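Local coordinates for protein sorbitol-6-phosphate dehydrogenase (PDB 5O3Z) that catalyses the oxidation of sorbitol 6-phosphate at C2, giving fructose 6-phosphate, probably with NAD+ as hydride acceptor, as a member of the short-chain dehydrogenase/reductase family, at residues A9-G14 with F21-L26; L88-A93 with N236-Y241; V118-C123 with I181-L186; S145-V150 with S156-A161. All coordinates share one frame; numbering follows the deposited sequence.

Interaction 1 (A9-G14 with F21-L26)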
loop_
_atom_site.group_PDB
_atom_site.type_symbol
_atom_site.label_atom_id
_atom_site.label_comp_id
_atom_site.label_asym_id
_atom_site.label_seq_id
_atom_site.Cartn_x
_atom_site.Cartn_y
_atom_site.Cartn_z
ATOM N N ALA A 9 9.895 -17.296 -25.203
ATOM C CA ALA A 9 8.890 -16.433 -24.635
ATOM C C ALA A 9 7.600 -16.756 -25.367
ATOM O O ALA A 9 7.595 -16.832 -26.608
ATOM C CB ALA A 9 9.213 -14.979 -24.910
ATOM N N VAL A 10 6.523 -16.917 -24.622
ATOM C CA VAL A 10 5.138 -16.949 -25.188
ATOM C C VAL A 10 4.486 -15.613 -24.898
ATOM O O VAL A 10 4.362 -15.223 -23.714
ATOM C CB VAL A 10 4.333 -18.084 -24.510
ATOM C CG1 VAL A 10 2.990 -18.262 -25.197
ATOM C CG2 VAL A 10 5.132 -19.384 -24.512
ATOM N N VAL A 11 4.005 -14.911 -25.910
ATOM C CA VAL A 11 3.276 -13.672 -25.709
ATOM C C VAL A 11 1.806 -13.819 -26.174
ATOM O O VAL A 11 1.527 -13.968 -27.386
ATOM C CB VAL A 11 3.906 -12.527 -26.476
ATOM C CG1 VAL A 11 3.219 -11.201 -26.185
ATOM C CG2 VAL A 11 5.381 -12.401 -26.150
ATOM N N ILE A 12 0.875 -13.750 -25.208
ATOM C CA ILE A 12 -0.568 -13.815 -25.451
ATOM C C ILE A 12 -0.984 -12.396 -25.755
ATOM O O ILE A 12 -0.750 -11.443 -24.907
ATOM C CB ILE A 12 -1.367 -14.286 -24.208
ATOM C CG1 ILE A 12 -0.711 -15.445 -23.459
ATOM C CG2 ILE A 12 -2.837 -14.603 -24.522
ATOM C CD1 ILE A 12 -0.546 -16.727 -24.225
ATOM N N GLY A 13 -1.631 -12.223 -26.893
ATOM C CA GLY A 13 -1.988 -10.875 -27.411
ATOM C C GLY A 13 -0.833 -10.249 -28.181
ATOM O O GLY A 13 -0.833 -9.057 -28.419
ATOM N N GLY A 14 0.095 -11.099 -28.636
ATOM C CA GLY A 14 1.240 -10.712 -29.423
ATOM C C GLY A 14 1.052 -10.171 -30.820
ATOM O O GLY A 14 2.009 -9.668 -31.415
ATOM N N PHE A 21 5.012 -5.213 -30.287
ATOM C CA PHE A 21 6.254 -4.576 -29.908
ATOM C C PHE A 21 7.039 -5.422 -28.939
ATOM O O PHE A 21 8.244 -5.487 -29.086
ATOM C CB PHE A 21 5.976 -3.202 -29.308
ATOM C CG PHE A 21 7.216 -2.366 -29.066
ATOM C CD1 PHE A 21 8.020 -2.579 -27.937
ATOM C CD2 PHE A 21 7.547 -1.319 -29.939
ATOM C CE1 PHE A 21 9.163 -1.798 -27.722
ATOM C CE2 PHE A 21 8.666 -0.516 -29.713
ATOM C CZ PHE A 21 9.465 -0.743 -28.605
ATOM N N LEU A 22 6.399 -6.060 -27.936
ATOM C CA LEU A 22 7.151 -6.887 -27.004
ATOM C C LEU A 22 7.725 -8.124 -27.672
ATOM O O LEU A 22 8.813 -8.554 -27.313
ATOM C CB LEU A 22 6.309 -7.296 -25.801
ATOM C CG LEU A 22 5.815 -6.182 -24.899
ATOM C CD1 LEU A 22 4.793 -6.768 -23.912
ATOM C CD2 LEU A 22 6.996 -5.571 -24.133
ATOM N N CYS A 23 6.960 -8.722 -28.610
ATOM C CA CYS A 23 7.472 -9.894 -29.392
ATOM C C CYS A 23 8.765 -9.535 -30.143
ATOM O O CYS A 23 9.734 -10.268 -30.101
ATOM C CB CYS A 23 6.406 -10.379 -30.391
ATOM S SG CYS A 23 5.017 -11.232 -29.606
ATOM N N GLU A 24 8.768 -8.393 -30.796
ATOM C CA GLU A 24 9.964 -7.965 -31.568
ATOM C C GLU A 24 11.156 -7.682 -30.647
ATOM O O GLU A 24 12.329 -8.091 -30.891
ATOM C CB GLU A 24 9.655 -6.719 -32.357
ATOM C CG GLU A 24 8.497 -6.924 -33.305
ATOM C CD GLU A 24 8.437 -5.920 -34.441
ATOM O OE1 GLU A 24 9.497 -5.464 -34.916
ATOM O OE2 GLU A 24 7.324 -5.616 -34.885
ATOM N N GLY A 25 10.826 -7.023 -29.538
ATOM C CA GLY A 25 11.804 -6.673 -28.530
ATOM C C GLY A 25 12.401 -7.887 -27.884
ATOM O O GLY A 25 13.576 -7.908 -27.608
ATOM N N LEU A 26 11.592 -8.931 -27.651
ATOM C CA LEU A 26 12.093 -10.170 -27.114
ATOM C C LEU A 26 12.951 -10.959 -28.113
ATOM O O LEU A 26 13.860 -11.668 -27.730
ATOM C CB LEU A 26 10.950 -11.046 -26.653
ATOM C CG LEU A 26 10.253 -10.548 -25.365
ATOM C CD1 LEU A 26 8.866 -11.156 -25.271
ATOM C CD2 LEU A 26 11.063 -10.984 -24.176
#
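The strand that carries A9 and V11 runs almost antiparallel to the helix that carries C23 and L26, with short-segment axes 9.3 Å apart at 170°, as expected when a chain leaves a sheet and returns along its face. Alternate strand residues do the work: A9 and V11 face the helix, while V10 and I12 face the other way. V11 sits centrally. Its CG1 lies opposite the backbone N (chi1 -175°), which spreads both methyls before the helix. C23 SG rests against this fork, 3.6 Å from V11 CB, and V11 CG2 also meets L26 CD1 at 3.8 Å. That one leucine methyl bridges two strand residues, since L26 CD1 lies 3.9 Å from A9 CB. Beyond the strand, a type II turn from V11 to G14, with G13 at positive phi, folds the chain back so that G14 CA comes within 3.8 Å of C23 SG. The turn's own bond, G14 N to V11 O, is weak. Glycines here fit the glycine-rich loop with which SDR enzymes bind the coenzyme pyrophosphate, and this is probably its role in SrlD. The strand and helix begin the first beta-alpha-beta unit. C23 and L26 also pack on strand 32-37, L22 and L26 reach helix 231-242, and strand 88-91 pairs with the strand through V10.

Interaction 2 (L88-A93 with N236-Y241)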
loop_
_atom_site.group_PDB
_atom_site.type_symbol
_atom_site.label_atom_id
_atom_site.label_comp_id
_atom_site.label_asym_id
_atom_site.label_seq_id
_atom_site.Cartn_x
_atom_site.Cartn_y
_atom_site.Cartn_z
ATOM N N LEU A 88 9.283 -17.923 -20.335
ATOM C CA LEU A 88 8.640 -16.652 -20.044
ATOM C C LEU A 88 7.224 -16.670 -20.603
ATOM O O LEU A 88 7.069 -16.828 -21.851
ATOM C CB LEU A 88 9.411 -15.501 -20.675
ATOM C CG LEU A 88 8.757 -14.108 -20.654
ATOM C CD1 LEU A 88 8.575 -13.688 -19.216
ATOM C CD2 LEU A 88 9.609 -13.071 -21.386
ATOM N N LEU A 89 6.206 -16.446 -19.765
ATOM C CA LEU A 89 4.858 -16.088 -20.263
ATOM C C LEU A 89 4.625 -14.588 -20.128
ATOM O O LEU A 89 4.770 -14.067 -19.003
ATOM C CB LEU A 89 3.761 -16.859 -19.496
ATOM C CG LEU A 89 2.267 -16.483 -19.738
ATOM C CD1 LEU A 89 1.878 -16.906 -21.184
ATOM C CD2 LEU A 89 1.350 -17.167 -18.725
ATOM N N VAL A 90 4.298 -13.899 -21.226
ATOM C CA VAL A 90 3.805 -12.566 -21.186
ATOM C C VAL A 90 2.321 -12.546 -21.517
ATOM O O VAL A 90 1.910 -12.937 -22.626
ATOM C CB VAL A 90 4.596 -11.622 -22.099
ATOM C CG1 VAL A 90 4.116 -10.195 -21.965
ATOM C CG2 VAL A 90 6.067 -11.712 -21.781
ATOM N N TYR A 91 1.507 -12.064 -20.557
ATOM C CA TYR A 91 0.078 -11.941 -20.768
ATOM C C TYR A 91 -0.309 -10.506 -20.956
ATOM O O TYR A 91 -0.274 -9.639 -20.011
ATOM C CB TYR A 91 -0.753 -12.624 -19.648
ATOM C CG TYR A 91 -2.251 -12.717 -19.973
ATOM C CD1 TYR A 91 -3.157 -11.675 -19.673
ATOM C CD2 TYR A 91 -2.757 -13.844 -20.582
ATOM C CE1 TYR A 91 -4.503 -11.793 -19.985
ATOM C CE2 TYR A 91 -4.080 -13.947 -20.903
ATOM C CZ TYR A 91 -4.943 -12.938 -20.642
ATOM O OH TYR A 91 -6.252 -13.188 -20.995
ATOM N N SER A 92 -0.662 -10.242 -22.188
ATOM C CA SER A 92 -0.977 -8.927 -22.617
ATOM C C SER A 92 -2.348 -8.894 -23.294
ATOM O O SER A 92 -2.480 -9.123 -24.480
ATOM C CB SER A 92 0.163 -8.458 -23.514
ATOM O OG SER A 92 -0.117 -7.158 -23.945
ATOM N N ALA A 93 -3.368 -8.549 -22.539
ATOM C CA ALA A 93 -4.735 -8.556 -23.004
ATOM C C ALA A 93 -5.565 -7.574 -22.208
ATOM O O ALA A 93 -5.173 -7.133 -21.109
ATOM C CB ALA A 93 -5.306 -9.962 -22.876
ATOM N N ASN A 236 11.656 -2.445 -21.394
ATOM C CA ASN A 236 12.843 -2.310 -20.532
ATOM C C ASN A 236 12.654 -3.034 -19.258
ATOM O O ASN A 236 13.439 -3.937 -18.898
ATOM C CB ASN A 236 13.179 -0.811 -20.330
ATOM C CG ASN A 236 13.882 -0.203 -21.559
ATOM O OD1 ASN A 236 14.345 -0.948 -22.427
ATOM N ND2 ASN A 236 13.937 1.156 -21.654
ATOM N N VAL A 237 11.535 -2.696 -18.586
ATOM C CA VAL A 237 11.189 -3.252 -17.294
ATOM C C VAL A 237 10.872 -4.764 -17.416
ATOM O O VAL A 237 11.304 -5.601 -16.603
ATOM C CB VAL A 237 9.968 -2.490 -16.727
ATOM C CG1 VAL A 237 9.430 -3.151 -15.482
ATOM C CG2 VAL A 237 10.273 -1.020 -16.435
ATOM N N LEU A 238 10.068 -5.088 -18.413
ATOM C CA LEU A 238 9.803 -6.502 -18.705
ATOM C C LEU A 238 11.095 -7.330 -18.772
ATOM O O LEU A 238 11.258 -8.387 -18.112
ATOM C CB LEU A 238 8.964 -6.608 -19.971
ATOM C CG LEU A 238 8.377 -8.003 -20.247
ATOM C CD1 LEU A 238 7.142 -7.823 -21.102
ATOM C CD2 LEU A 238 9.358 -8.913 -20.957
ATOM N N LEU A 239 12.065 -6.809 -19.511
ATOM C CA LEU A 239 13.325 -7.558 -19.733
ATOM C C LEU A 239 14.091 -7.736 -18.461
ATOM O O LEU A 239 14.696 -8.798 -18.234
ATOM C CB LEU A 239 14.194 -6.855 -20.756
ATOM C CG LEU A 239 13.710 -6.885 -22.220
ATOM C CD1 LEU A 239 14.630 -6.062 -23.131
ATOM C CD2 LEU A 239 13.558 -8.309 -22.693
ATOM N N PHE A 240 14.014 -6.731 -17.569
ATOM C CA PHE A 240 14.785 -6.819 -16.375
ATOM C C PHE A 240 14.158 -7.855 -15.508
ATOM O O PHE A 240 14.852 -8.806 -15.076
ATOM C CB PHE A 240 14.923 -5.445 -15.659
ATOM C CG PHE A 240 15.546 -5.589 -14.320
ATOM C CD1 PHE A 240 16.881 -5.982 -14.208
ATOM C CD2 PHE A 240 14.783 -5.522 -13.174
ATOM C CE1 PHE A 240 17.463 -6.209 -12.970
ATOM C CE2 PHE A 240 15.344 -5.739 -11.940
ATOM C CZ PHE A 240 16.695 -6.082 -11.833
ATOM N N TYR A 241 12.835 -7.742 -15.233
ATOM C CA TYR A 241 12.163 -8.758 -14.360
ATOM C C TYR A 241 12.114 -10.195 -14.951
ATOM O O TYR A 241 12.059 -11.206 -14.242
ATOM C CB TYR A 241 10.813 -8.241 -13.782
ATOM C CG TYR A 241 11.004 -7.091 -12.743
ATOM C CD1 TYR A 241 11.202 -7.376 -11.401
ATOM C CD2 TYR A 241 11.025 -5.779 -13.111
ATOM C CE1 TYR A 241 11.452 -6.337 -10.458
ATOM C CE2 TYR A 241 11.226 -4.757 -12.185
ATOM C CZ TYR A 241 11.422 -5.036 -10.876
ATOM O OH TYR A 241 11.592 -4.063 -9.916
#
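V90 and L238 meet tip to tip, and the tightest packing of this contact is here: L238 CD1 lies 3.9 Å from V90 CG1 and 4.1 Å from V90 CG2, so one leucine methyl sits against both branches of the valine. The other leucine branch is more loosely engaged. L238 CD2 approaches L88 CD2 only to 4.2 Å, and those two side chains cross obliquely. L238 can serve both strand residues because its CG is extended away from the backbone N (chi1 -168°), which carries the fork out from the helix toward the sheet. All three residues are buried, and no hydrogen bond joins the segments. The arrangement belongs to the Rossmann fold of the SDR family, in which helix 231-242 lies beside helix 17-28 on one face of the parallel sheet. L22 of that neighbouring helix touches V90 and L238, and I141 of strand 139-145 also packs on L238. Away from the sheet the helix changes character. L239 and N236 are partly exposed, and N236 also borders the second subunit, where F240 stacks on its counterpart F240 and Y241 OH is hydrogen-bonded to Y241 OH of that subunit. At the carboxyl end of the strand, S92 and A93 are also partly exposed, where related enzymes carry their Asn-Asn-Ala-Gly motif; A93 O receives a weak hydrogen bond from K162 NZ.

Interaction 3 (V118-C123 with I181-L186)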
loop_
_atom_site.group_PDB
_atom_site.type_symbol
_atom_site.label_atom_id
_atom_site.label_comp_id
_atom_site.label_asym_id
_atom_site.label_seq_id
_atom_site.Cartn_x
_atom_site.Cartn_y
_atom_site.Cartn_z
ATOM N N VAL A 118 -9.557 -14.198 -16.175
ATOM C CA VAL A 118 -9.609 -15.635 -16.351
ATOM C C VAL A 118 -8.548 -16.107 -17.405
ATOM O O VAL A 118 -7.921 -17.159 -17.258
ATOM C CB VAL A 118 -11.030 -16.073 -16.764
ATOM C CG1 VAL A 118 -11.042 -17.486 -17.305
ATOM C CG2 VAL A 118 -11.992 -15.903 -15.603
ATOM N N GLY A 119 -8.343 -15.310 -18.432
ATOM C CA GLY A 119 -7.297 -15.602 -19.409
ATOM C C GLY A 119 -5.948 -15.676 -18.761
ATOM O O GLY A 119 -5.138 -16.534 -19.096
ATOM N N TYR A 120 -5.728 -14.799 -17.773
ATOM C CA TYR A 120 -4.449 -14.757 -17.112
ATOM C C TYR A 120 -4.271 -15.981 -16.276
ATOM O O TYR A 120 -3.193 -16.553 -16.253
ATOM C CB TYR A 120 -4.253 -13.423 -16.364
ATOM C CG TYR A 120 -2.980 -13.302 -15.495
ATOM C CD1 TYR A 120 -1.765 -13.859 -15.876
ATOM C CD2 TYR A 120 -2.976 -12.503 -14.360
ATOM C CE1 TYR A 120 -0.616 -13.730 -15.087
ATOM C CE2 TYR A 120 -1.841 -12.358 -13.550
ATOM C CZ TYR A 120 -0.658 -12.947 -13.943
ATOM O OH TYR A 120 0.466 -12.811 -13.211
ATOM N N PHE A 121 -5.339 -16.423 -15.599
ATOM C CA PHE A 121 -5.332 -17.645 -14.801
ATOM C C PHE A 121 -5.101 -18.859 -15.765
ATOM O O PHE A 121 -4.224 -19.653 -15.548
ATOM C CB PHE A 121 -6.674 -17.717 -14.011
ATOM C CG PHE A 121 -7.047 -19.058 -13.543
ATOM C CD1 PHE A 121 -6.541 -19.572 -12.401
ATOM C CD2 PHE A 121 -7.906 -19.852 -14.314
ATOM C CE1 PHE A 121 -6.887 -20.845 -11.977
ATOM C CE2 PHE A 121 -8.272 -21.102 -13.915
ATOM C CZ PHE A 121 -7.773 -21.611 -12.729
ATOM N N LEU A 122 -5.848 -18.949 -16.862
ATOM C CA LEU A 122 -5.632 -20.128 -17.715
ATOM C C LEU A 122 -4.212 -20.270 -18.262
ATOM O O LEU A 122 -3.575 -21.357 -18.107
ATOM C CB LEU A 122 -6.639 -20.199 -18.789
ATOM C CG LEU A 122 -8.011 -20.496 -18.214
ATOM C CD1 LEU A 122 -8.992 -20.091 -19.289
ATOM C CD2 LEU A 122 -8.060 -21.956 -17.791
ATOM N N CYS A 123 -3.718 -19.194 -18.840
ATOM C CA CYS A 123 -2.333 -19.107 -19.329
ATOM C C CYS A 123 -1.285 -19.362 -18.301
ATOM O O CYS A 123 -0.343 -20.113 -18.565
ATOM C CB CYS A 123 -2.094 -17.807 -20.117
ATOM S SG CYS A 123 -3.180 -17.805 -21.587
ATOM N N ILE A 181 10.015 -20.180 -10.037
ATOM C CA ILE A 181 9.355 -19.331 -11.004
ATOM C C ILE A 181 8.873 -18.065 -10.287
ATOM O O ILE A 181 8.199 -18.180 -9.312
ATOM C CB ILE A 181 8.122 -20.014 -11.647
ATOM C CG1 ILE A 181 8.510 -21.338 -12.341
ATOM C CG2 ILE A 181 7.577 -19.086 -12.734
ATOM C CD1 ILE A 181 7.339 -22.197 -12.704
ATOM N N THR A 182 9.211 -16.908 -10.824
ATOM C CA THR A 182 8.706 -15.630 -10.366
ATOM C C THR A 182 7.567 -15.066 -11.264
ATOM O O THR A 182 7.483 -15.347 -12.445
ATOM C CB THR A 182 9.820 -14.581 -10.288
ATOM O OG1 THR A 182 10.202 -14.170 -11.594
ATOM C CG2 THR A 182 10.988 -15.061 -9.542
ATOM N N VAL A 183 6.738 -14.191 -10.675
ATOM C CA VAL A 183 5.491 -13.688 -11.256
ATOM C C VAL A 183 5.363 -12.230 -10.832
ATOM O O VAL A 183 5.459 -11.946 -9.611
ATOM C CB VAL A 183 4.305 -14.449 -10.666
ATOM C CG1 VAL A 183 2.984 -14.120 -11.449
ATOM C CG2 VAL A 183 4.578 -15.953 -10.616
ATOM N N HIS A 184 5.151 -11.356 -11.792
ATOM C CA HIS A 184 4.963 -9.907 -11.633
ATOM C C HIS A 184 3.872 -9.365 -12.458
ATOM O O HIS A 184 3.555 -9.919 -13.521
ATOM C CB HIS A 184 6.218 -9.154 -12.031
ATOM C CG HIS A 184 7.427 -9.556 -11.266
ATOM N ND1 HIS A 184 7.576 -9.244 -9.917
ATOM C CD2 HIS A 184 8.518 -10.292 -11.621
ATOM C CE1 HIS A 184 8.695 -9.805 -9.472
ATOM N NE2 HIS A 184 9.299 -10.438 -10.490
ATOM N N SER A 185 3.295 -8.248 -11.995
ATOM C CA SER A 185 2.359 -7.485 -12.759
ATOM C C SER A 185 2.993 -6.123 -12.994
ATOM O O SER A 185 3.566 -5.491 -12.051
ATOM C CB SER A 185 1.026 -7.386 -12.002
ATOM O OG SER A 185 0.266 -8.593 -12.097
ATOM N N LEU A 186 2.908 -5.648 -14.228
ATOM C CA LEU A 186 3.475 -4.362 -14.589
ATOM C C LEU A 186 2.409 -3.353 -14.664
ATOM O O LEU A 186 1.508 -3.484 -15.478
ATOM C CB LEU A 186 4.209 -4.412 -15.964
ATOM C CG LEU A 186 5.371 -5.361 -16.164
ATOM C CD1 LEU A 186 6.162 -5.006 -17.447
ATOM C CD2 LEU A 186 6.282 -5.384 -14.915
#
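Y120 reaches across from its helix and sets its hydroxyl against a methyl of V183, with Y120 OH 3.3 Å from V183 CG1. The two side chains meet at a slant, the end of the phenol touching one branch of the valine. Both owe their reach to extended first torsions: Y120 CG is turned opposite its backbone N (chi1 174°), and V183 CG1 stands likewise. A long side chain is needed, for the axes of the short helix and strand segments come no nearer than 12.9 Å and run at 159°. Such a near-antiparallel pairing is what right-handed beta-alpha-beta crossovers produce in a Rossmann fold, where helices flank a parallel sheet and run counter to its strands. Here Y120 fills the layer between helix 106-133 and the sheet, touching I140 and Q142 of strand 139-145 and L168 and L172 of helix 156-176. The phenol's polar end is buried but satisfied, since its hydroxyl is hydrogen-bonded to T169 OG1. The same threonine oxygen also bonds to S185 OG, although Y120 OH and S185 OG are themselves 4.4 Å apart; T169 thus links the two polar groups indirectly. S185 OG has a further partner in Q142 OE1. H184 turns away from the helix, its ring meeting Y241 edge-to-face, while on the outer side of helix 106-133 F121 stacks on F109 of the third subunit.

Interaction 4 (S145-V150 with S156-A161)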
loop_
_atom_site.group_PDB
_atom_site.type_symbol
_atom_site.label_atom_id
_atom_site.label_comp_id
_atom_site.label_asym_id
_atom_site.label_seq_id
_atom_site.Cartn_x
_atom_site.Cartn_y
_atom_site.Cartn_z
ATOM N N SER A 145 -1.989 -2.161 -15.238
ATOM C CA SER A 145 -2.407 -0.814 -15.453
ATOM C C SER A 145 -2.289 -0.111 -14.107
ATOM O O SER A 145 -2.419 -0.751 -13.056
ATOM C CB SER A 145 -3.848 -0.776 -15.900
ATOM O OG SER A 145 -4.378 0.562 -16.009
ATOM N N LYS A 146 -2.137 1.195 -14.134
ATOM C CA LYS A 146 -2.314 1.953 -12.892
ATOM C C LYS A 146 -3.747 1.801 -12.323
ATOM O O LYS A 146 -3.961 1.891 -11.113
ATOM C CB LYS A 146 -1.925 3.397 -13.112
ATOM C CG LYS A 146 -2.801 4.149 -14.049
ATOM C CD LYS A 146 -2.365 5.596 -14.043
ATOM C CE LYS A 146 -2.867 6.373 -15.231
ATOM N NZ LYS A 146 -4.238 6.872 -14.938
ATOM N N SER A 147 -4.704 1.467 -13.173
ATOM C CA SER A 147 -6.033 1.143 -12.755
ATOM C C SER A 147 -6.108 -0.127 -11.928
ATOM O O SER A 147 -7.146 -0.349 -11.353
ATOM C CB SER A 147 -6.996 1.109 -13.961
ATOM O OG SER A 147 -7.021 2.354 -14.626
ATOM N N GLY A 148 -5.052 -0.927 -11.838
ATOM C CA GLY A 148 -4.919 -1.991 -10.856
ATOM C C GLY A 148 -4.286 -1.596 -9.534
ATOM O O GLY A 148 -4.082 -2.425 -8.680
ATOM N N LYS A 149 -3.905 -0.334 -9.410
ATOM C CA LYS A 149 -3.377 0.250 -8.157
ATOM C C LYS A 149 -4.351 1.202 -7.473
ATOM O O LYS A 149 -4.424 1.232 -6.267
ATOM C CB LYS A 149 -2.092 1.068 -8.474
ATOM C CG LYS A 149 -0.941 0.223 -8.970
ATOM C CD LYS A 149 -0.390 -0.735 -7.940
ATOM C CE LYS A 149 0.165 -0.034 -6.717
ATOM N NZ LYS A 149 0.925 -1.050 -5.957
ATOM N N VAL A 150 -5.003 2.017 -8.282
ATOM C CA VAL A 150 -6.037 2.977 -7.937
ATOM C C VAL A 150 -7.278 2.774 -8.810
ATOM O O VAL A 150 -7.215 2.728 -10.040
ATOM C CB VAL A 150 -5.545 4.427 -8.082
ATOM C CG1 VAL A 150 -4.371 4.592 -7.237
ATOM C CG2 VAL A 150 -5.069 4.779 -9.437
ATOM N N SER A 156 -15.314 0.632 -13.503
ATOM C CA SER A 156 -15.431 -0.441 -12.518
ATOM C C SER A 156 -14.996 -1.820 -12.991
ATOM O O SER A 156 -14.325 -2.548 -12.251
ATOM C CB SER A 156 -16.848 -0.450 -11.906
ATOM O OG SER A 156 -17.827 -0.924 -12.830
ATOM N N GLY A 157 -15.400 -2.195 -14.219
ATOM C CA GLY A 157 -15.082 -3.491 -14.753
ATOM C C GLY A 157 -13.604 -3.699 -14.942
ATOM O O GLY A 157 -13.008 -4.722 -14.544
ATOM N N TYR A 158 -13.006 -2.659 -15.495
ATOM C CA TYR A 158 -11.570 -2.591 -15.675
ATOM C C TYR A 158 -10.780 -2.608 -14.329
ATOM O O TYR A 158 -9.914 -3.408 -14.179
ATOM C CB TYR A 158 -11.229 -1.397 -16.573
ATOM C CG TYR A 158 -9.805 -1.424 -17.161
ATOM C CD1 TYR A 158 -9.433 -2.397 -18.093
ATOM C CD2 TYR A 158 -8.841 -0.460 -16.784
ATOM C CE1 TYR A 158 -8.153 -2.411 -18.654
ATOM C CE2 TYR A 158 -7.544 -0.470 -17.331
ATOM C CZ TYR A 158 -7.213 -1.444 -18.283
ATOM O OH TYR A 158 -5.947 -1.517 -18.837
ATOM N N SER A 159 -11.130 -1.785 -13.343
ATOM C CA SER A 159 -10.421 -1.817 -12.058
ATOM C C SER A 159 -10.565 -3.117 -11.271
ATOM O O SER A 159 -9.609 -3.633 -10.745
ATOM C CB SER A 159 -10.808 -0.642 -11.186
ATOM O OG SER A 159 -10.184 0.553 -11.676
ATOM N N ALA A 160 -11.772 -3.632 -11.214
ATOM C CA ALA A 160 -12.037 -4.892 -10.570
ATOM C C ALA A 160 -11.094 -6.000 -11.123
ATOM O O ALA A 160 -10.458 -6.766 -10.379
ATOM C CB ALA A 160 -13.513 -5.251 -10.772
ATOM N N ALA A 161 -10.983 -6.043 -12.445
ATOM C CA ALA A 161 -10.259 -7.103 -13.090
ATOM C C ALA A 161 -8.761 -6.902 -12.963
ATOM O O ALA A 161 -8.080 -7.839 -12.779
ATOM C CB ALA A 161 -10.641 -7.138 -14.551
#
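Y158 swings its ring toward S145 and S147 with CG opposite its own backbone N (chi1 -164°), while S159, the next residue, has OG opposite its carbonyl carbon, which presents it to the loop. Neighbouring residues of the helix thus grip 145-150 in two ways. The first is polar: S159 OG gives a hydrogen bond of 3.2 Å to S147 O. The donor meets the carbonyl at 136° and lies a little off its plane. S159 OG also receives a weak bond from S152 N, so it links two points of the loop. The second is van der Waals contact along one side of the phenol. S145 OG lies at the ring edge, 3.6 Å from Y158 CE2, and S147 OG is also near the edge; S147 CB comes within 3.7 Å of Y158 CD2. S145 OG is held from its own side by an ST turn, in which S147 N donates to it over 3.0 Å at 155°, fixing the serine's rotation beside the tyrosine. S145 OG lies 3.8 Å from Y158 OH. The first turns of the helix carry Tyr-Ser-Ala-Ala-Lys, the YxxxK signature of classical SDR enzymes, whose catalytic serine lies thirteen residues before the tyrosine. S145 and Y158 match that spacing and are probably the catalytic pair, at the carboxyl end of strand 139-145.

Overall arrangement
Interactions 1, 2 and 3 are buried, each setting a helix on the same parallel sheet, whereas interaction 4 is partly buried and concerns a loop beyond a strand end. Interactions 1 and 2 adjoin one another: strands 8-12 and 88-91 are hydrogen-bonded neighbours, and L26 also packs on L88. Both are apolar across their segments. Interaction 3 works from the opposite face and adds a buried hydroxyl with a threonine partner; Y91 and Y241 connect it to interaction 2. Interaction 4 alone has a hydrogen bond between its two segments, from a serine hydroxyl to a backbone carbonyl, beside a probable catalytic tyrosine. Interactions 3 and 4 both approach the third subunit, whereas the helix of interaction 2 meets the second.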